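Local coordinates for protein - conserved hypothetical (Bacillus anthracis, PDB 4LES) that is of unknown function but probably folds as an immunoglobulin-like beta sandwich of two antiparallel sheets, at residues V111-E116 with V135-E140; S153-E158 with R176-Y181. One frame throughout, in Å; residues are numbered along the deposited sequence.

Contact 1. Residues V111-E116 with V135-E140; sequences VFIVVE and VDLVDE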
ATOM      1  N   VAL A 111      -3.154 -13.791   4.842  1.00 66.45           N
ATOM      2  CA  VAL A 111      -3.994 -12.590   4.934  1.00 60.72           C
ATOM      3  C   VAL A 111      -3.560 -11.585   3.888  1.00 54.53           C
ATOM      4  O   VAL A 111      -2.474 -11.685   3.348  1.00 55.60           O
ATOM      5  CB  VAL A 111      -3.903 -11.886   6.327  1.00 59.19           C
ATOM      6  CG1 VAL A 111      -4.584 -12.699   7.394  1.00 64.07           C
ATOM      7  CG2 VAL A 111      -2.463 -11.613   6.721  1.00 58.29           C
ATOM      8  N   PHE A 112      -4.434 -10.635   3.588  1.00 51.90           N
ATOM      9  CA  PHE A 112      -4.068  -9.540   2.725  1.00 50.56           C
ATOM     10  C   PHE A 112      -3.503  -8.461   3.628  1.00 48.30           C
ATOM     11  O   PHE A 112      -4.100  -8.153   4.668  1.00 46.43           O
ATOM     12  CB  PHE A 112      -5.273  -8.959   1.991  1.00 51.97           C
ATOM     13  CG  PHE A 112      -5.790  -9.819   0.888  1.00 53.81           C
ATOM     14  CD1 PHE A 112      -5.003 -10.076  -0.226  1.00 56.02           C
ATOM     15  CD2 PHE A 112      -7.073 -10.326   0.929  1.00 59.42           C
ATOM     16  CE1 PHE A 112      -5.478 -10.855  -1.260  1.00 60.44           C
ATOM     17  CE2 PHE A 112      -7.555 -11.120  -0.100  1.00 62.35           C
ATOM     18  CZ  PHE A 112      -6.757 -11.383  -1.194  1.00 62.08           C
ATOM     19  N   ILE A 113      -2.343  -7.922   3.275  1.00 46.19           N
ATOM     20  CA  ILE A 113      -1.790  -6.784   4.014  1.00 43.45           C
ATOM     21  C   ILE A 113      -1.881  -5.649   3.029  1.00 44.58           C
ATOM     22  O   ILE A 113      -1.325  -5.745   1.928  1.00 40.99           O
ATOM     23  CB  ILE A 113      -0.331  -6.985   4.443  1.00 42.57           C
ATOM     24  CG1 ILE A 113      -0.219  -8.221   5.352  1.00 46.02           C
ATOM     25  CG2 ILE A 113       0.183  -5.754   5.191  1.00 42.56           C
ATOM     26  CD1 ILE A 113      -1.086  -8.143   6.608  1.00 45.63           C
ATOM     27  N   VAL A 114      -2.644  -4.619   3.384  1.00 40.34           N
ATOM     28  CA  VAL A 114      -2.831  -3.464   2.513  1.00 39.85           C
ATOM     29  C   VAL A 114      -2.044  -2.284   3.054  1.00 38.11           C
ATOM     30  O   VAL A 114      -2.179  -1.940   4.213  1.00 38.88           O
ATOM     31  CB  VAL A 114      -4.308  -3.024   2.475  1.00 42.20           C
ATOM     32  CG1 VAL A 114      -4.494  -1.815   1.554  1.00 42.81           C
ATOM     33  CG2 VAL A 114      -5.196  -4.172   2.033  1.00 43.32           C
ATOM     34  N   VAL A 115      -1.184  -1.700   2.237  1.00 37.63           N
ATOM     35  CA  VAL A 115      -0.456  -0.477   2.612  1.00 35.82           C
ATOM     36  C   VAL A 115      -1.111   0.667   1.814  1.00 36.14           C
ATOM     37  O   VAL A 115      -1.012   0.719   0.586  1.00 38.68           O
ATOM     38  CB  VAL A 115       1.051  -0.579   2.270  1.00 36.67           C
ATOM     39  CG1 VAL A 115       1.772   0.708   2.592  1.00 37.40           C
ATOM     40  CG2 VAL A 115       1.714  -1.742   3.007  1.00 38.74           C
ATOM     41  N   GLU A 116      -1.803   1.561   2.497  1.00 35.96           N
ATOM     42  CA  GLU A 116      -2.418   2.729   1.856  1.00 39.07           C
ATOM     43  C   GLU A 116      -1.405   3.874   1.810  1.00 37.91           C
ATOM     44  O   GLU A 116      -0.916   4.325   2.832  1.00 38.50           O
ATOM     45  CB  GLU A 116      -3.643   3.190   2.632  1.00 43.24           C
ATOM     46  CG  GLU A 116      -4.814   2.237   2.527  1.00 47.58           C
ATOM     47  CD  GLU A 116      -6.052   2.768   3.227  1.00 56.05           C
ATOM     48  OE1 GLU A 116      -5.918   3.648   4.118  1.00 60.69           O
ATOM     49  OE2 GLU A 116      -7.159   2.290   2.893  1.00 63.53           O
ATOM     50  N   VAL A 135       7.284   2.019  -2.322  1.00 40.85           N
ATOM     51  CA  VAL A 135       6.727   1.873  -0.981  1.00 40.61           C
ATOM     52  C   VAL A 135       6.611   0.370  -0.829  1.00 41.73           C
ATOM     53  O   VAL A 135       5.822  -0.251  -1.523  1.00 44.29           O
ATOM     54  CB  VAL A 135       5.338   2.545  -0.826  1.00 42.49           C
ATOM     55  CG1 VAL A 135       4.774   2.278   0.562  1.00 40.67           C
ATOM     56  CG2 VAL A 135       5.409   4.052  -1.082  1.00 42.93           C
ATOM     57  N   ASP A 136       7.411  -0.221   0.056  1.00 43.20           N
ATOM     58  CA  ASP A 136       7.401  -1.666   0.240  1.00 43.39           C
ATOM     59  C   ASP A 136       7.181  -2.120   1.669  1.00 43.46           C
ATOM     60  O   ASP A 136       7.625  -1.489   2.608  1.00 43.72           O
ATOM     61  CB  ASP A 136       8.726  -2.244  -0.176  1.00 48.33           C
ATOM     62  CG  ASP A 136       9.026  -2.023  -1.639  1.00 48.47           C
ATOM     63  OD1 ASP A 136       8.148  -2.242  -2.497  1.00 54.59           O
ATOM     64  OD2 ASP A 136      10.149  -1.630  -1.904  1.00 50.39           O
ATOM     65  N   LEU A 137       6.480  -3.242   1.778  1.00 43.65           N
ATOM     66  CA  LEU A 137       6.258  -3.918   3.013  1.00 44.60           C
ATOM     67  C   LEU A 137       7.493  -4.760   3.222  1.00 44.70           C
ATOM     68  O   LEU A 137       7.875  -5.529   2.330  1.00 44.82           O
ATOM     69  CB  LEU A 137       5.037  -4.809   2.926  1.00 42.98           C
ATOM     70  CG  LEU A 137       4.779  -5.642   4.167  1.00 46.01           C
ATOM     71  CD1 LEU A 137       4.307  -4.742   5.313  1.00 47.53           C
ATOM     72  CD2 LEU A 137       3.753  -6.706   3.841  1.00 47.63           C
ATOM     73  N   VAL A 138       8.110  -4.638   4.395  1.00 44.79           N
ATOM     74  CA  VAL A 138       9.352  -5.363   4.686  1.00 48.69           C
ATOM     75  C   VAL A 138       9.283  -6.022   6.042  1.00 50.73           C
ATOM     76  O   VAL A 138       8.748  -5.431   6.999  1.00 50.26           O
ATOM     77  CB  VAL A 138      10.558  -4.424   4.659  1.00 50.99           C
ATOM     78  CG1 VAL A 138      11.864  -5.195   4.840  1.00 55.66           C
ATOM     79  CG2 VAL A 138      10.592  -3.663   3.349  1.00 50.18           C
ATOM     80  N   ASP A 139       9.796  -7.254   6.125  1.00 51.00           N
ATOM     81  CA  ASP A 139       9.771  -8.001   7.393  1.00 54.80           C
ATOM     82  C   ASP A 139      11.067  -7.805   8.160  1.00 57.74           C
ATOM     83  O   ASP A 139      11.923  -7.059   7.723  1.00 60.00           O
ATOM     84  CB  ASP A 139       9.447  -9.485   7.158  1.00 55.86           C
ATOM     85  CG  ASP A 139      10.502 -10.229   6.351  1.00 58.43           C
ATOM     86  OD1 ASP A 139      11.689  -9.844   6.323  1.00 56.24           O
ATOM     87  OD2 ASP A 139      10.124 -11.255   5.762  1.00 62.82           O
ATOM     88  N   GLU A 140      11.211  -8.461   9.309  1.00 61.30           N
ATOM     89  CA  GLU A 140      12.429  -8.318  10.122  1.00 67.35           C
ATOM     90  C   GLU A 140      13.665  -8.991   9.466  1.00 69.31           C
ATOM     91  O   GLU A 140      14.787  -8.706   9.839  1.00 70.41           O
ATOM     92  CB  GLU A 140      12.192  -8.813  11.563  1.00 72.16           C
ATOM     93  CG  GLU A 140      11.846 -10.290  11.670  1.00 74.69           C
ATOM     94  CD  GLU A 140      11.181 -10.686  12.990  1.00 79.17           C
ATOM     95  OE1 GLU A 140      10.797  -9.804  13.790  1.00 83.52           O
ATOM     96  OE2 GLU A 140      11.019 -11.903  13.220  1.00 80.54           O
TER

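Contact 2. Residues S153-E158 with R176-Y181; sequences SSYDVE and RQNKVY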
ATOM      1  N   SER A 153      -6.111  -3.944  -7.258  1.00 66.73           N
ATOM      2  CA  SER A 153      -7.136  -3.403  -8.130  1.00 70.58           C
ATOM      3  C   SER A 153      -8.525  -3.577  -7.504  1.00 66.62           C
ATOM      4  O   SER A 153      -9.350  -2.666  -7.568  1.00 64.56           O
ATOM      5  CB  SER A 153      -7.072  -4.071  -9.505  1.00 76.92           C
ATOM      6  OG  SER A 153      -8.094  -3.571 -10.342  1.00 91.06           O
ATOM      7  N   SER A 154      -8.772  -4.740  -6.898  1.00 66.38           N
ATOM      8  CA  SER A 154     -10.058  -5.019  -6.246  1.00 67.31           C
ATOM      9  C   SER A 154     -10.243  -4.102  -5.063  1.00 61.58           C
ATOM     10  O   SER A 154     -11.343  -3.596  -4.828  1.00 60.99           O
ATOM     11  CB  SER A 154     -10.115  -6.453  -5.754  1.00 69.32           C
ATOM     12  OG  SER A 154      -9.739  -7.322  -6.795  1.00 81.33           O
ATOM     13  N   TYR A 155      -9.162  -3.895  -4.315  1.00 57.33           N
ATOM     14  CA  TYR A 155      -9.200  -3.014  -3.148  1.00 56.10           C
ATOM     15  C   TYR A 155      -9.446  -1.584  -3.582  1.00 58.12           C
ATOM     16  O   TYR A 155     -10.136  -0.845  -2.894  1.00 58.55           O
ATOM     17  CB  TYR A 155      -7.916  -3.096  -2.341  1.00 54.93           C
ATOM     18  CG  TYR A 155      -7.951  -2.251  -1.097  1.00 54.32           C
ATOM     19  CD1 TYR A 155      -8.558  -2.717   0.056  1.00 55.95           C
ATOM     20  CD2 TYR A 155      -7.406  -0.979  -1.084  1.00 56.63           C
ATOM     21  CE1 TYR A 155      -8.592  -1.948   1.205  1.00 59.03           C
ATOM     22  CE2 TYR A 155      -7.445  -0.197   0.050  1.00 56.84           C
ATOM     23  CZ  TYR A 155      -8.042  -0.690   1.199  1.00 56.39           C
ATOM     24  OH  TYR A 155      -8.085   0.072   2.331  1.00 55.35           O
ATOM     25  N   ASP A 156      -8.890  -1.201  -4.730  1.00 61.47           N
ATOM     26  CA  ASP A 156      -9.085   0.156  -5.252  1.00 66.74           C
ATOM     27  C   ASP A 156     -10.542   0.401  -5.658  1.00 70.26           C
ATOM     28  O   ASP A 156     -11.086   1.464  -5.353  1.00 71.45           O
ATOM     29  CB  ASP A 156      -8.131   0.448  -6.405  1.00 70.90           C
ATOM     30  CG  ASP A 156      -6.669   0.563  -5.947  1.00 72.78           C
ATOM     31  OD1 ASP A 156      -6.404   0.773  -4.737  1.00 69.70           O
ATOM     32  OD2 ASP A 156      -5.777   0.454  -6.810  1.00 75.66           O
ATOM     33  N   VAL A 157     -11.163  -0.567  -6.338  1.00 69.61           N
ATOM     34  CA  VAL A 157     -12.588  -0.463  -6.692  1.00 76.91           C
ATOM     35  C   VAL A 157     -13.409  -0.496  -5.391  1.00 71.98           C
ATOM     36  O   VAL A 157     -14.347   0.278  -5.215  1.00 75.85           O
ATOM     37  CB  VAL A 157     -13.056  -1.586  -7.652  1.00 82.64           C
ATOM     38  CG1 VAL A 157     -14.566  -1.504  -7.882  1.00 86.34           C
ATOM     39  CG2 VAL A 157     -12.315  -1.486  -8.981  1.00 87.37           C
ATOM     40  N   GLU A 158     -13.038  -1.382  -4.478  1.00 66.66           N
ATOM     41  CA  GLU A 158     -13.691  -1.448  -3.189  1.00 67.32           C
ATOM     42  C   GLU A 158     -13.776  -0.051  -2.547  1.00 71.20           C
ATOM     43  O   GLU A 158     -14.794   0.301  -1.953  1.00 74.80           O
ATOM     44  CB  GLU A 158     -12.937  -2.398  -2.271  1.00 64.18           C
ATOM     45  CG  GLU A 158     -13.507  -2.456  -0.867  1.00 65.00           C
ATOM     46  CD  GLU A 158     -12.713  -3.344   0.049  1.00 60.49           C
ATOM     47  OE1 GLU A 158     -11.876  -4.128  -0.436  1.00 57.86           O
ATOM     48  OE2 GLU A 158     -12.935  -3.248   1.263  1.00 66.27           O
ATOM     49  N   ARG A 176      -2.974   8.157  -5.640  1.00 69.13           N
ATOM     50  CA  ARG A 176      -3.053   7.038  -4.704  1.00 75.41           C
ATOM     51  C   ARG A 176      -2.139   5.930  -5.171  1.00 78.14           C
ATOM     52  O   ARG A 176      -1.988   5.716  -6.349  1.00 76.08           O
ATOM     53  CB  ARG A 176      -4.467   6.480  -4.582  1.00 80.20           C
ATOM     54  CG  ARG A 176      -5.492   7.365  -3.880  1.00 85.24           C
ATOM     55  CD  ARG A 176      -5.052   7.882  -2.503  1.00 88.74           C
ATOM     56  NE  ARG A 176      -4.537   6.853  -1.564  1.00 92.44           N
ATOM     57  CZ  ARG A 176      -5.223   6.247  -0.588  1.00 95.30           C
ATOM     58  NH1 ARG A 176      -6.503   6.520  -0.352  1.00101.28           N
ATOM     59  NH2 ARG A 176      -4.615   5.346   0.163  1.00 96.91           N
ATOM     60  N   GLN A 177      -1.495   5.257  -4.232  1.00 55.70           N
ATOM     61  CA  GLN A 177      -0.595   4.140  -4.548  1.00 60.81           C
ATOM     62  C   GLN A 177      -0.738   3.059  -3.479  1.00 59.28           C
ATOM     63  O   GLN A 177       0.183   2.768  -2.697  1.00 59.93           O
ATOM     64  CB  GLN A 177       0.889   4.560  -4.839  1.00 73.86           C
ATOM     65  CG  GLN A 177       1.565   5.610  -3.940  1.00 84.30           C
ATOM     66  CD  GLN A 177       3.081   5.830  -4.233  1.00 93.23           C
ATOM     67  OE1 GLN A 177       3.611   6.943  -4.089  1.00 85.09           O
ATOM     68  NE2 GLN A 177       3.771   4.769  -4.642  1.00101.47           N
ATOM     69  N   ASN A 178      -1.936   2.474  -3.453  1.00 50.17           N
ATOM     70  CA  ASN A 178      -2.227   1.383  -2.537  1.00 51.54           C
ATOM     71  C   ASN A 178      -1.531   0.097  -2.962  1.00 49.28           C
ATOM     72  O   ASN A 178      -1.540  -0.226  -4.124  1.00 52.76           O
ATOM     73  CB  ASN A 178      -3.738   1.167  -2.447  1.00 47.59           C
ATOM     74  CG  ASN A 178      -4.442   2.355  -1.805  1.00 49.44           C
ATOM     75  OD1 ASN A 178      -3.884   3.027  -0.944  1.00 50.22           O
ATOM     76  ND2 ASN A 178      -5.635   2.637  -2.243  1.00 52.37           N
ATOM     77  N   LYS A 179      -0.899  -0.606  -2.032  1.00 43.69           N
ATOM     78  CA  LYS A 179      -0.275  -1.896  -2.349  1.00 47.41           C
ATOM     79  C   LYS A 179      -1.001  -2.964  -1.553  1.00 43.94           C
ATOM     80  O   LYS A 179      -1.387  -2.727  -0.391  1.00 39.57           O
ATOM     81  CB  LYS A 179       1.175  -1.956  -1.867  1.00 51.72           C
ATOM     82  CG  LYS A 179       2.025  -0.742  -2.127  1.00 53.33           C
ATOM     83  CD  LYS A 179       2.287  -0.545  -3.586  1.00 57.18           C
ATOM     84  CE  LYS A 179       3.419   0.465  -3.712  1.00 64.14           C
ATOM     85  NZ  LYS A 179       3.463   1.086  -5.040  1.00 73.18           N
ATOM     86  N   VAL A 180      -1.152  -4.142  -2.136  1.00 42.63           N
ATOM     87  CA  VAL A 180      -1.782  -5.249  -1.443  1.00 44.69           C
ATOM     88  C   VAL A 180      -0.910  -6.489  -1.547  1.00 47.27           C
ATOM     89  O   VAL A 180      -0.564  -6.935  -2.647  1.00 50.01           O
ATOM     90  CB  VAL A 180      -3.202  -5.535  -1.982  1.00 49.86           C
ATOM     91  CG1 VAL A 180      -3.851  -6.682  -1.225  1.00 49.62           C
ATOM     92  CG2 VAL A 180      -4.057  -4.279  -1.881  1.00 49.15           C
ATOM     93  N   TYR A 181      -0.558  -7.042  -0.391  1.00 45.83           N
ATOM     94  CA  TYR A 181       0.278  -8.234  -0.322  1.00 49.14           C
ATOM     95  C   TYR A 181      -0.468  -9.408   0.287  1.00 52.76           C
ATOM     96  O   TYR A 181      -1.419  -9.236   1.050  1.00 53.03           O
ATOM     97  CB  TYR A 181       1.526  -7.941   0.514  1.00 48.36           C
ATOM     98  CG  TYR A 181       2.231  -6.657   0.141  1.00 45.01           C
ATOM     99  CD1 TYR A 181       1.847  -5.442   0.706  1.00 42.14           C
ATOM    100  CD2 TYR A 181       3.264  -6.646  -0.790  1.00 50.92           C
ATOM    101  CE1 TYR A 181       2.494  -4.254   0.378  1.00 40.69           C
ATOM    102  CE2 TYR A 181       3.918  -5.455  -1.125  1.00 50.47           C
ATOM    103  CZ  TYR A 181       3.517  -4.261  -0.542  1.00 42.59           C
ATOM    104  OH  TYR A 181       4.157  -3.077  -0.865  1.00 42.33           O
TER

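Contact 1. Residues V111-E116 with V135-E140
Ile113 and Val115 project from strand 110-121 onto Leu137 and Val135 of strand 135-139, and two methyl pairs carry the contact. Ile113 CG2 lies 3.9 Å from Leu137 CD2, the two side chains crossing at about a right angle. With chi1 at -60°, CG2 of the isoleucine stands anti to the backbone N and meets the leucine, whereas the CG1-CD1 arm sits beside that nitrogen and leads away from strand 135-139. One step along, Val115 CG1 rests 3.9 Å from Val135 CG1, the two side chains crossing at a slant. The backbones stay well apart, the closest alpha carbons being Val115 CA and Leu137 CA at 7.6 Å; the strands belong to different sheets, and their side chains meet between these, consistent with the interior of a beta sandwich.

Neighbouring strands complete this packed zone: Val90 touches Ile113, Val85 and Val195 touch Val135, and Trp193 lies against Leu137. The looser side begins with Asp136, between the two contact residues, which directs its side chain away from strand 110-121 and is partly exposed. Beyond Leu137 the two chains diverge. Asp139 serves the turn that follows, accepting a hydrogen bond from Asn143 N at OD1 and another from Tyr145 OH at OD2, and Glu140, at the exposed end, binds Lys192 N.

Branched methyls meeting at van der Waals distance, with Asp139 and Glu140 bonded elsewhere and Asp136 pointing away, imply that the sheets are held together here by hydrophobic burial and shape, not by directed polar bonds.

Contact 2. Residues S153-E158 with R176-Y181
Asn178 and Tyr155 bury the most surface here, and the asparagine amide stands at the edge of the tyrosine ring. Asn178 ND2 approaches close to the ring plane, 4.1 Å from Tyr155 CE2, and the planes of amide and ring are 84° apart. The same nitrogen donates to the helix: Asn178 ND2 reaches Asp156 OD1 at 3.2 Å with an N-H...O angle of 164°. The carboxylate oxygen lies almost in the amide plane and is met nearly along its C-O axis, although the carboxylate and amide planes are twisted against each other. A weak hydrogen bond from Ala117 N to Asn178 OD1 engages the other end of the amide and helps to fix its rotation.

These residues seat helix 149-158 on the outer face of the four-stranded antiparallel sheet, over its edge strand 174-184; the helix belongs to the connection from strand 135-139 of one sheet to strand 174-184 of the other. Asn178 sits where that strand is irregular, although Gln177 and Lys179 on either side of it in sequence keep backbone bonds to Ala117 and Val115.

Tyr155 has CG anti to its own nitrogen (chi1 -177°), which carries the ring from the helix across the sheet toward Val114 and Arg89. Its hydroxyl is hydrogen-bonded to the carboxylate of Glu116, on strand 110-121. At the base of the side chain, Tyr155 CB packs on Val180 CG2 at 4.1 Å, and this methyl comes to the ring obliquely. Arg176 places one guanidinium face near Asn178 ND2, yet Arg176 NH2 remains 6.9 Å from Asp156 OD1, so any attraction between the opposite charges is probably felt at a distance.

In the fold
The two contacts, with centres 12 Å apart, share the sheet in which strands 110-121 and 174-184 are antiparallel neighbours, and they use its two faces: contact 1 joins it to strand 135-139, contact 2 to helix 149-158. They follow in series along the chain. Backbone pairing ties them together through a probable hydrogen bond of 2.7 Å between Ile113 N and Tyr181 O, and side chains do so too, through another of 2.5 Å between Glu116 OE2 and Tyr155 OH, while Arg89 forms a salt bridge with Glu116. A phosphate ion, probably from the crystallisation liquor, is bound about 4 Å from the Tyr155 side chain; it may mark a pocket beside contact 2.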